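Local coordinates for carbohydrate binding protein (Flavobacterium johnsoniae, PDB 3HZB) that binds calcium ions through a betagamma-crystallin domain of a longer protein that probably binds carbohydrate, at residues B[7-12]-B[68-73]; B[21-26]-B[82-87]; B[37-42]-B[74-79]. All blocks are in the same frame, centred on the assembly; numbering follows the deposited sequence.

Contact 1. Residues B[7-12]-B[68-73]. With CA (calcium ion), chain L.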
loop_
_atom_site.group_PDB
_atom_site.type_symbol
_atom_site.label_atom_id
_atom_site.label_comp_id
_atom_site.label_asym_id
_atom_site.label_seq_id
_atom_site.Cartn_x
_atom_site.Cartn_y
_atom_site.Cartn_z
ATOM N N LYS B 7 7.566 -13.375 0.932
ATOM C CA LYS B 7 7.749 -14.514 1.810
ATOM C C LYS B 7 7.771 -14.067 3.268
ATOM O O LYS B 7 7.197 -14.723 4.112
ATOM C CB LYS B 7 9.058 -15.235 1.475
ATOM C CG LYS B 7 9.292 -16.519 2.272
ATOM C CD LYS B 7 10.655 -17.124 1.934
ATOM C CE LYS B 7 10.857 -18.466 2.622
ATOM N NZ LYS B 7 9.998 -19.526 2.017
ATOM N N ASP B 8 8.427 -12.949 3.560
ATOM C CA ASP B 8 8.510 -12.458 4.935
ATOM C C ASP B 8 7.709 -11.193 5.189
ATOM O O ASP B 8 7.263 -10.524 4.261
ATOM C CB ASP B 8 9.968 -12.177 5.317
ATOM C CG ASP B 8 10.835 -13.412 5.265
ATOM O OD1 ASP B 8 10.294 -14.527 5.406
ATOM O OD2 ASP B 8 12.062 -13.265 5.099
ATOM N N CYS B 9 7.544 -10.862 6.465
ATOM C CA CYS B 9 6.830 -9.654 6.848
ATOM C C CYS B 9 7.678 -8.445 6.472
ATOM O O CYS B 9 8.866 -8.583 6.188
ATOM C CB CYS B 9 6.531 -9.685 8.354
ATOM S SG CYS B 9 5.078 -10.732 8.688
ATOM N N ASN B 10 7.060 -7.268 6.439
ATOM C CA ASN B 10 7.764 -6.038 6.092
ATOM C C ASN B 10 8.288 -6.009 4.659
ATOM O O ASN B 10 9.339 -5.424 4.379
ATOM C CB ASN B 10 8.915 -5.805 7.071
ATOM C CG ASN B 10 8.427 -5.526 8.475
ATOM O OD1 ASN B 10 9.130 -5.786 9.452
ATOM N ND2 ASN B 10 7.218 -4.983 8.584
ATOM N N TYR B 11 7.555 -6.653 3.755
ATOM C CA TYR B 11 7.907 -6.672 2.336
ATOM C C TYR B 11 9.346 -7.092 2.044
ATOM O O TYR B 11 10.073 -6.402 1.326
ATOM C CB TYR B 11 7.632 -5.287 1.734
ATOM C CG TYR B 11 6.364 -4.657 2.270
ATOM C CD1 TYR B 11 6.414 -3.538 3.107
ATOM C CD2 TYR B 11 5.117 -5.216 1.995
ATOM C CE1 TYR B 11 5.249 -2.994 3.663
ATOM C CE2 TYR B 11 3.950 -4.685 2.542
ATOM C CZ TYR B 11 4.021 -3.577 3.379
ATOM O OH TYR B 11 2.870 -3.082 3.953
ATOM N N THR B 12 9.744 -8.231 2.599
ATOM C CA THR B 12 11.088 -8.764 2.403
ATOM C C THR B 12 10.988 -10.258 2.098
ATOM O O THR B 12 9.917 -10.852 2.230
ATOM C CB THR B 12 11.964 -8.570 3.666
ATOM O OG1 THR B 12 11.363 -9.247 4.776
ATOM C CG2 THR B 12 12.105 -7.090 3.998
ATOM N N ASN B 68 -0.116 -4.672 3.218
ATOM C CA ASN B 68 -0.225 -5.346 4.509
ATOM C C ASN B 68 1.182 -5.847 4.817
ATOM O O ASN B 68 1.684 -6.756 4.160
ATOM C CB ASN B 68 -1.194 -6.525 4.425
ATOM C CG ASN B 68 -1.521 -7.107 5.786
ATOM O OD1 ASN B 68 -0.626 -7.456 6.556
ATOM N ND2 ASN B 68 -2.808 -7.216 6.088
ATOM N N SER B 69 1.811 -5.242 5.818
ATOM C CA SER B 69 3.180 -5.586 6.182
ATOM C C SER B 69 3.372 -6.900 6.931
ATOM O O SER B 69 4.501 -7.363 7.074
ATOM C CB SER B 69 3.789 -4.452 7.010
ATOM O OG SER B 69 3.068 -4.285 8.218
ATOM N N CYS B 70 2.293 -7.503 7.413
ATOM C CA CYS B 70 2.424 -8.758 8.148
ATOM C C CYS B 70 1.048 -9.352 8.400
ATOM O O CYS B 70 0.310 -8.881 9.267
ATOM C CB CYS B 70 3.129 -8.488 9.479
ATOM S SG CYS B 70 4.097 -9.847 10.228
ATOM N N LEU B 71 0.699 -10.374 7.626
ATOM C CA LEU B 71 -0.594 -11.024 7.774
ATOM C C LEU B 71 -0.779 -11.509 9.205
ATOM O O LEU B 71 0.192 -11.849 9.884
ATOM C CB LEU B 71 -0.701 -12.202 6.807
ATOM C CG LEU B 71 -0.616 -11.793 5.331
ATOM C CD1 LEU B 71 -0.557 -13.035 4.457
ATOM C CD2 LEU B 71 -1.814 -10.925 4.967
ATOM N N ASN B 72 -2.025 -11.542 9.664
ATOM C CA ASN B 72 -2.306 -11.976 11.026
ATOM C C ASN B 72 -2.198 -13.490 11.184
ATOM O O ASN B 72 -1.895 -14.206 10.227
ATOM C CB ASN B 72 -3.688 -11.474 11.465
ATOM C CG ASN B 72 -4.816 -12.028 10.620
ATOM O OD1 ASN B 72 -5.934 -11.509 10.651
ATOM N ND2 ASN B 72 -4.541 -13.089 9.874
ATOM N N THR B 73 -2.442 -13.969 12.399
ATOM C CA THR B 73 -2.352 -15.392 12.705
ATOM C C THR B 73 -3.239 -16.270 11.831
ATOM O O THR B 73 -2.906 -17.423 11.561
ATOM C CB THR B 73 -2.717 -15.663 14.174
ATOM O OG1 THR B 73 -1.885 -14.865 15.024
ATOM C CG2 THR B 73 -2.515 -17.131 14.509
HETATM CA CA CA L . 6.255 -16.422 5.581
HETATM O O HOH W 1 8.417 -15.462 7.024
HETATM O O HOH W 2 6.413 -16.706 8.195
HETATM O O HOH W 3 7.759 -18.530 5.383
#
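C9 and C70 are joined by a disulfide, the one covalent link between segments 7-12 and 68-73. The SG atoms of C9 and C70 are 2.0 Å apart, and the torsion about the S-S bond is 80°. SG of C9 stands beside its own backbone N, whereas SG of C70 is anti to its backbone N (chi1 -152°). The CB of C9 also rests against S69 O at 3.3 Å.

One backbone hydrogen bond lies next to the disulfide. N10 N donates to S69 O over 2.6 Å, a short and nearly straight bond. Further bonds shape each loop on its own. C70 N donates to N68 OD1 at 3.0 Å, which makes an Asx turn. T12 OG1 donates to C9 O at 2.9 Å inside the turn that the backbone bond D8 N to T12 O closes.

The van der Waals part comes from Y11. The hydroxyl end of its ring meets the 68-69 peptide obliquely, with CE2 near N68 O and CZ 3.5 Å from S69 CA. OH of Y11 is 3.0 Å from S69 N, but the angle is too poor for a hydrogen bond. The amide end of N10 adds a looser touch on the CB of S69.

K7 O binds a calcium ion at 2.4 Å, and a water on that ion donates to D8 OD1. D37, S39 and D77 supply the other protein ligands.

The disulfide and the backbone bond thus join two surface loops next to a calcium site of the betagamma-crystallin domain. One loop links strands 3-6 and 15-18, the other strands 60-64 and 81-86. The start of strand 40-43 runs beside both: S40 OG bonds to D8 O, and L71 N bonds to S39 O. Y11 makes a cation-pi contact with R42 and packs on S66 of the second subunit.

Contact 2. Residues B[21-26]-B[82-87]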
loop_
_atom_site.group_PDB
_atom_site.type_symbol
_atom_site.label_atom_id
_atom_site.label_comp_id
_atom_site.label_asym_id
_atom_site.label_seq_id
_atom_site.Cartn_x
_atom_site.Cartn_y
_atom_site.Cartn_z
ATOM N N GLY B 21 -5.958 -11.510 -12.543
ATOM C CA GLY B 21 -6.092 -12.910 -12.894
ATOM C C GLY B 21 -6.216 -13.831 -11.697
ATOM O O GLY B 21 -6.193 -13.385 -10.547
ATOM N N ASP B 22 -6.334 -15.126 -11.969
ATOM C CA ASP B 22 -6.484 -16.116 -10.911
ATOM C C ASP B 22 -5.237 -16.975 -10.760
ATOM O O ASP B 22 -4.697 -17.483 -11.742
ATOM C CB ASP B 22 -7.699 -16.999 -11.197
ATOM C CG ASP B 22 -8.971 -16.190 -11.387
ATOM O OD1 ASP B 22 -9.181 -15.225 -10.620
ATOM O OD2 ASP B 22 -9.764 -16.520 -12.299
ATOM N N TYR B 23 -4.792 -17.132 -9.520
ATOM C CA TYR B 23 -3.600 -17.905 -9.231
ATOM C C TYR B 23 -3.833 -19.075 -8.286
ATOM O O TYR B 23 -3.966 -18.882 -7.074
ATOM C CB TYR B 23 -2.516 -17.010 -8.617
ATOM C CG TYR B 23 -2.015 -15.907 -9.515
ATOM C CD1 TYR B 23 -2.779 -14.762 -9.742
ATOM C CD2 TYR B 23 -0.774 -16.008 -10.144
ATOM C CE1 TYR B 23 -2.322 -13.745 -10.572
ATOM C CE2 TYR B 23 -0.308 -14.997 -10.981
ATOM C CZ TYR B 23 -1.089 -13.868 -11.187
ATOM O OH TYR B 23 -0.634 -12.865 -12.006
ATOM N N ASN B 24 -3.906 -20.288 -8.828
ATOM C CA ASN B 24 -4.041 -21.445 -7.958
ATOM C C ASN B 24 -2.621 -21.730 -7.472
ATOM O O ASN B 24 -1.683 -21.039 -7.877
ATOM C CB ASN B 24 -4.658 -22.656 -8.689
ATOM C CG ASN B 24 -3.915 -23.050 -9.965
ATOM O OD1 ASN B 24 -4.414 -23.868 -10.742
ATOM N ND2 ASN B 24 -2.738 -22.491 -10.182
ATOM N N LEU B 25 -2.446 -22.718 -6.602
ATOM C CA LEU B 25 -1.111 -23.003 -6.089
ATOM C C LEU B 25 -0.115 -23.317 -7.208
ATOM O O LEU B 25 1.046 -22.930 -7.140
ATOM C CB LEU B 25 -1.164 -24.153 -5.081
ATOM C CG LEU B 25 0.147 -24.481 -4.356
ATOM C CD1 LEU B 25 0.714 -23.235 -3.679
ATOM C CD2 LEU B 25 -0.118 -25.568 -3.329
ATOM N N ALA B 26 -0.574 -24.015 -8.239
ATOM C CA ALA B 26 0.297 -24.346 -9.355
ATOM C C ALA B 26 0.867 -23.072 -9.966
ATOM O O ALA B 26 2.077 -22.973 -10.191
ATOM C CB ALA B 26 -0.475 -25.139 -10.411
ATOM N N ILE B 82 -4.774 -17.356 -4.794
ATOM C CA ILE B 82 -5.091 -15.935 -4.812
ATOM C C ILE B 82 -5.724 -15.504 -6.120
ATOM O O ILE B 82 -5.445 -16.071 -7.178
ATOM C CB ILE B 82 -3.804 -15.094 -4.648
ATOM C CG1 ILE B 82 -3.091 -15.467 -3.351
ATOM C CG2 ILE B 82 -4.135 -13.612 -4.680
ATOM C CD1 ILE B 82 -1.732 -14.809 -3.202
ATOM N N ARG B 83 -6.577 -14.490 -6.037
ATOM C CA ARG B 83 -7.218 -13.929 -7.209
ATOM C C ARG B 83 -7.035 -12.424 -7.110
ATOM O O ARG B 83 -7.298 -11.821 -6.066
ATOM C CB ARG B 83 -8.704 -14.294 -7.258
ATOM C CG ARG B 83 -8.948 -15.780 -7.499
ATOM C CD ARG B 83 -10.425 -16.090 -7.538
ATOM N NE ARG B 83 -11.098 -15.376 -8.617
ATOM C CZ ARG B 83 -12.251 -14.733 -8.471
ATOM N NH1 ARG B 83 -12.851 -14.717 -7.285
ATOM N NH2 ARG B 83 -12.804 -14.110 -9.507
ATOM N N VAL B 84 -6.543 -11.837 -8.194
ATOM C CA VAL B 84 -6.304 -10.407 -8.266
ATOM C C VAL B 84 -7.401 -9.812 -9.138
ATOM O O VAL B 84 -7.618 -10.264 -10.262
ATOM C CB VAL B 84 -4.925 -10.115 -8.900
ATOM C CG1 VAL B 84 -4.686 -8.617 -8.963
ATOM C CG2 VAL B 84 -3.826 -10.792 -8.082
ATOM N N ILE B 85 -8.096 -8.810 -8.607
ATOM C CA ILE B 85 -9.182 -8.155 -9.326
ATOM C C ILE B 85 -9.082 -6.634 -9.212
ATOM O O ILE B 85 -8.359 -6.107 -8.372
ATOM C CB ILE B 85 -10.559 -8.585 -8.768
ATOM C CG1 ILE B 85 -10.696 -8.128 -7.313
ATOM C CG2 ILE B 85 -10.715 -10.095 -8.873
ATOM C CD1 ILE B 85 -12.040 -8.455 -6.695
ATOM N N ALA B 86 -9.816 -5.932 -10.066
ATOM C CA ALA B 86 -9.805 -4.477 -10.035
ATOM C C ALA B 86 -10.458 -3.996 -8.745
ATOM O O ALA B 86 -11.305 -4.685 -8.172
ATOM C CB ALA B 86 -10.557 -3.923 -11.241
ATOM N N ASN B 87 -10.052 -2.817 -8.287
ATOM C CA ASN B 87 -10.609 -2.230 -7.074
ATOM C C ASN B 87 -11.096 -0.818 -7.384
ATOM O O ASN B 87 -11.122 -0.457 -8.577
ATOM C CB ASN B 87 -9.557 -2.174 -5.960
ATOM C CG ASN B 87 -10.139 -1.711 -4.633
ATOM O OD1 ASN B 87 -9.407 -1.402 -3.690
ATOM N ND2 ASN B 87 -11.465 -1.670 -4.551
HETATM O O HOH W 4 -9.250 -12.393 -11.333
HETATM O O HOH W 5 -12.229 -14.972 -12.212
#
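Y23 loses the most surface here, followed by I82 and V84, and all three side chains lie on the same face of the sheet. Strand 21-23 runs antiparallel to strand 82-86. Y23 and I82 form a hydrogen-bonded pair. Y23 N donates to I82 O at 2.7 Å, and I82 N returns a bond to Y23 O at 2.9 Å. The same I82 O lies at the edge of the Y23 ring, in its plane. CE1 of Y23 meets CG2 of V84 at 4.1 Å, and the two side chains cross obliquely. The far end of Y23 is held by T19, whose backbone N bonds to the tyrosine OH.

V84 pairs with G21 through two further backbone bonds. At the backbone angles of G21 (phi 144°) a CB would collide with the carbonyl O of the residue before, a conformation suited to glycine.

D22 and R83 form the non-hydrogen-bonded pair, on the other face. Their side chains lie alongside each other. NE of R83 makes a salt bridge to OD1 of D22 at 2.8 Å. D22 OD1 lies near the guanidinium plane, but NE meets it from above the carboxylate plane, 55° out of it; the two planes are 54° apart. One water joins D22 OD2 to R83 NH2. Another joins D22 OD1 to V84 O. R83 NH1 is hydrogen-bonded to Y52 OH.

Strand 21-23 is the third strand of the first Greek key. It leaves the sheet of strands 3-6, 15-18 and 40-43 and pairs with strand 81-86 of the second, the strand exchange of betagamma-crystallin domains.

Contact 3. Residues B[37-42]-B[74-79]. With CA (calcium ion), chain L; CA (calcium ion), chain M.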
loop_
_atom_site.group_PDB
_atom_site.type_symbol
_atom_site.label_atom_id
_atom_site.label_comp_id
_atom_site.label_asym_id
_atom_site.label_seq_id
_atom_site.Cartn_x
_atom_site.Cartn_y
_atom_site.Cartn_z
ATOM N N ASP B 37 3.002 -19.796 2.833
ATOM C CA ASP B 37 4.291 -19.125 2.970
ATOM C C ASP B 37 4.247 -17.600 2.894
ATOM O O ASP B 37 5.109 -16.934 3.448
ATOM C CB ASP B 37 5.222 -19.661 1.874
ATOM C CG ASP B 37 6.683 -19.322 2.111
ATOM O OD1 ASP B 37 7.324 -18.805 1.176
ATOM O OD2 ASP B 37 7.193 -19.592 3.216
ATOM N N ILE B 38 3.266 -17.037 2.198
ATOM C CA ILE B 38 3.189 -15.584 2.076
ATOM C C ILE B 38 2.962 -14.894 3.423
ATOM O O ILE B 38 2.176 -15.370 4.245
ATOM C CB ILE B 38 2.073 -15.183 1.079
ATOM C CG1 ILE B 38 2.431 -15.708 -0.316
ATOM C CG2 ILE B 38 1.907 -13.667 1.050
ATOM C CD1 ILE B 38 1.320 -15.548 -1.352
ATOM N N SER B 39 3.663 -13.780 3.648
ATOM C CA SER B 39 3.538 -13.033 4.902
ATOM C C SER B 39 3.211 -11.549 4.764
ATOM O O SER B 39 2.735 -10.929 5.711
ATOM C CB SER B 39 4.806 -13.186 5.734
ATOM O OG SER B 39 4.858 -14.478 6.288
ATOM N N SER B 40 3.490 -10.967 3.607
ATOM C CA SER B 40 3.159 -9.561 3.400
ATOM C C SER B 40 2.868 -9.326 1.926
ATOM O O SER B 40 3.235 -10.144 1.075
ATOM C CB SER B 40 4.288 -8.635 3.900
ATOM O OG SER B 40 5.499 -8.801 3.187
ATOM N N LEU B 41 2.181 -8.228 1.631
ATOM C CA LEU B 41 1.827 -7.910 0.255
ATOM C C LEU B 41 1.767 -6.422 -0.017
ATOM O O LEU B 41 1.316 -5.647 0.820
ATOM C CB LEU B 41 0.445 -8.463 -0.108
ATOM C CG LEU B 41 -0.006 -9.899 0.122
ATOM C CD1 LEU B 41 -0.341 -10.123 1.589
ATOM C CD2 LEU B 41 -1.247 -10.141 -0.730
ATOM N N ARG B 42 2.218 -6.032 -1.201
ATOM C CA ARG B 42 2.130 -4.642 -1.613
ATOM C C ARG B 42 1.008 -4.664 -2.637
ATOM O O ARG B 42 0.960 -5.546 -3.496
ATOM C CB ARG B 42 3.416 -4.164 -2.287
ATOM C CG ARG B 42 4.540 -3.783 -1.339
ATOM C CD ARG B 42 5.744 -3.308 -2.134
ATOM N NE ARG B 42 6.918 -3.074 -1.299
ATOM C CZ ARG B 42 7.136 -1.968 -0.594
ATOM N NH1 ARG B 42 6.256 -0.973 -0.614
ATOM N NH2 ARG B 42 8.239 -1.859 0.137
ATOM N N THR B 74 -4.370 -15.725 11.399
ATOM C CA THR B 74 -5.306 -16.470 10.570
ATOM C C THR B 74 -4.831 -16.612 9.128
ATOM O O THR B 74 -5.141 -17.602 8.462
ATOM C CB THR B 74 -6.695 -15.792 10.558
ATOM O OG1 THR B 74 -7.210 -15.729 11.893
ATOM C CG2 THR B 74 -7.670 -16.578 9.693
ATOM N N TRP B 75 -4.069 -15.636 8.649
ATOM C CA TRP B 75 -3.619 -15.679 7.266
ATOM C C TRP B 75 -2.138 -15.832 6.986
ATOM O O TRP B 75 -1.760 -16.169 5.866
ATOM C CB TRP B 75 -4.145 -14.455 6.521
ATOM C CG TRP B 75 -5.608 -14.545 6.317
ATOM C CD1 TRP B 75 -6.586 -14.033 7.121
ATOM C CD2 TRP B 75 -6.273 -15.264 5.277
ATOM N NE1 TRP B 75 -7.825 -14.390 6.642
ATOM C CE2 TRP B 75 -7.662 -15.147 5.511
ATOM C CE3 TRP B 75 -5.830 -15.999 4.167
ATOM C CZ2 TRP B 75 -8.613 -15.739 4.675
ATOM C CZ3 TRP B 75 -6.779 -16.588 3.334
ATOM C CH2 TRP B 75 -8.154 -16.453 3.595
ATOM N N ASN B 76 -1.297 -15.589 7.983
ATOM C CA ASN B 76 0.138 -15.715 7.770
ATOM C C ASN B 76 0.528 -17.170 7.539
ATOM O O ASN B 76 0.145 -18.053 8.305
ATOM C CB ASN B 76 0.915 -15.169 8.963
ATOM C CG ASN B 76 2.402 -15.185 8.725
ATOM O OD1 ASN B 76 2.891 -14.572 7.776
ATOM N ND2 ASN B 76 3.135 -15.896 9.574
ATOM N N ASP B 77 1.294 -17.411 6.479
ATOM C CA ASP B 77 1.730 -18.762 6.138
ATOM C C ASP B 77 0.548 -19.709 5.980
ATOM O O ASP B 77 0.618 -20.865 6.392
ATOM C CB ASP B 77 2.671 -19.309 7.214
ATOM C CG ASP B 77 3.952 -18.519 7.313
ATOM O OD1 ASP B 77 4.282 -17.838 6.324
ATOM O OD2 ASP B 77 4.631 -18.584 8.359
ATOM N N LYS B 78 -0.530 -19.214 5.381
ATOM C CA LYS B 78 -1.724 -20.020 5.184
ATOM C C LYS B 78 -2.323 -19.872 3.786
ATOM O O LYS B 78 -3.191 -20.637 3.407
ATOM C CB LYS B 78 -2.794 -19.638 6.218
ATOM C CG LYS B 78 -2.450 -19.983 7.657
ATOM C CD LYS B 78 -2.385 -21.487 7.857
ATOM C CE LYS B 78 -2.086 -21.853 9.301
ATOM N NZ LYS B 78 -1.920 -23.328 9.450
ATOM N N VAL B 79 -1.874 -18.890 3.016
ATOM C CA VAL B 79 -2.440 -18.693 1.684
ATOM C C VAL B 79 -2.069 -19.809 0.709
ATOM O O VAL B 79 -0.894 -20.166 0.576
ATOM C CB VAL B 79 -2.011 -17.324 1.111
ATOM C CG1 VAL B 79 -2.544 -17.155 -0.308
ATOM C CG2 VAL B 79 -2.553 -16.207 2.004
HETATM CA CA CA L . 6.255 -16.422 5.581
HETATM CA CA CA M . -3.445 -23.147 3.135
HETATM O O HOH W 3 7.759 -18.530 5.383
HETATM O O HOH W 6 1.547 -18.712 0.514
HETATM O O HOH W 7 -0.040 -16.683 3.687
HETATM O O HOH W 2 6.413 -16.706 8.195
HETATM O O HOH W 1 8.417 -15.462 7.024
HETATM O O HOH W 8 -4.794 -22.755 5.386
HETATM O O HOH W 9 -2.848 -25.421 4.679
#
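D37, S39 and D77 meet at a calcium ion. The site is built by the betagamma-crystallin calcium-binding motif, (N/D)-(N/D)-X-X-(S/T)-S, which occurs at 35-40 and again at 76-81. D37 gives its backbone O, S39 its OG and D77 its OD1, each 2.5 Å from the ion. K7 O from another loop and three waters complete the shell. Two of these waters also donate to carboxylates: one to D37 OD2, the other to D77 OD2. D77 thus binds the metal with one oxygen and a metal-bound water with the other. Each calcium takes ligands from both copies of the motif: the second ion binds K78 O and S80 OG with D36 OD1, and also Q53 O.

The second shell fixes the ligands. N76 has CG anti to its backbone N (chi1 -175°), and its OD1 accepts a very short bond of 2.5 Å from S39 OG. The hydroxyl hydrogen of S39 is thus given to N76, while its oxygen binds the calcium. D77 N donates to I38 O at 3.2 Å and ties the two loops together next to the site. S39 and S40 lie opposite Y6 in a classic beta bulge at the start of strand 40-43.

Further out, I38 and V79 touch at the apolar core. Between the segments one water donates to I38 O and W75 O, and accepts from V79 N at 2.9 Å.

Contacts 1 and 3 adjoin on one side of the chain's centre and share a calcium ion with its three waters; contact 2 lies on the opposite side. Contact 1 is a surface contact, and none of the residues that touch is buried. Contacts 2 and 3 are partly buried and meet where I82 CD1 packs on I38 CD1. The loop between strands 60-64 and 81-86 supplies one segment to contact 1 and one to contact 3. Chemistry follows place. Loops are joined by a disulfide and a backbone bond in contact 1, and by metal, direct hydrogen bonds and water in contact 3. Contact 2 relies on regular strand pairing, with a salt bridge on one face and apolar side chains on the other.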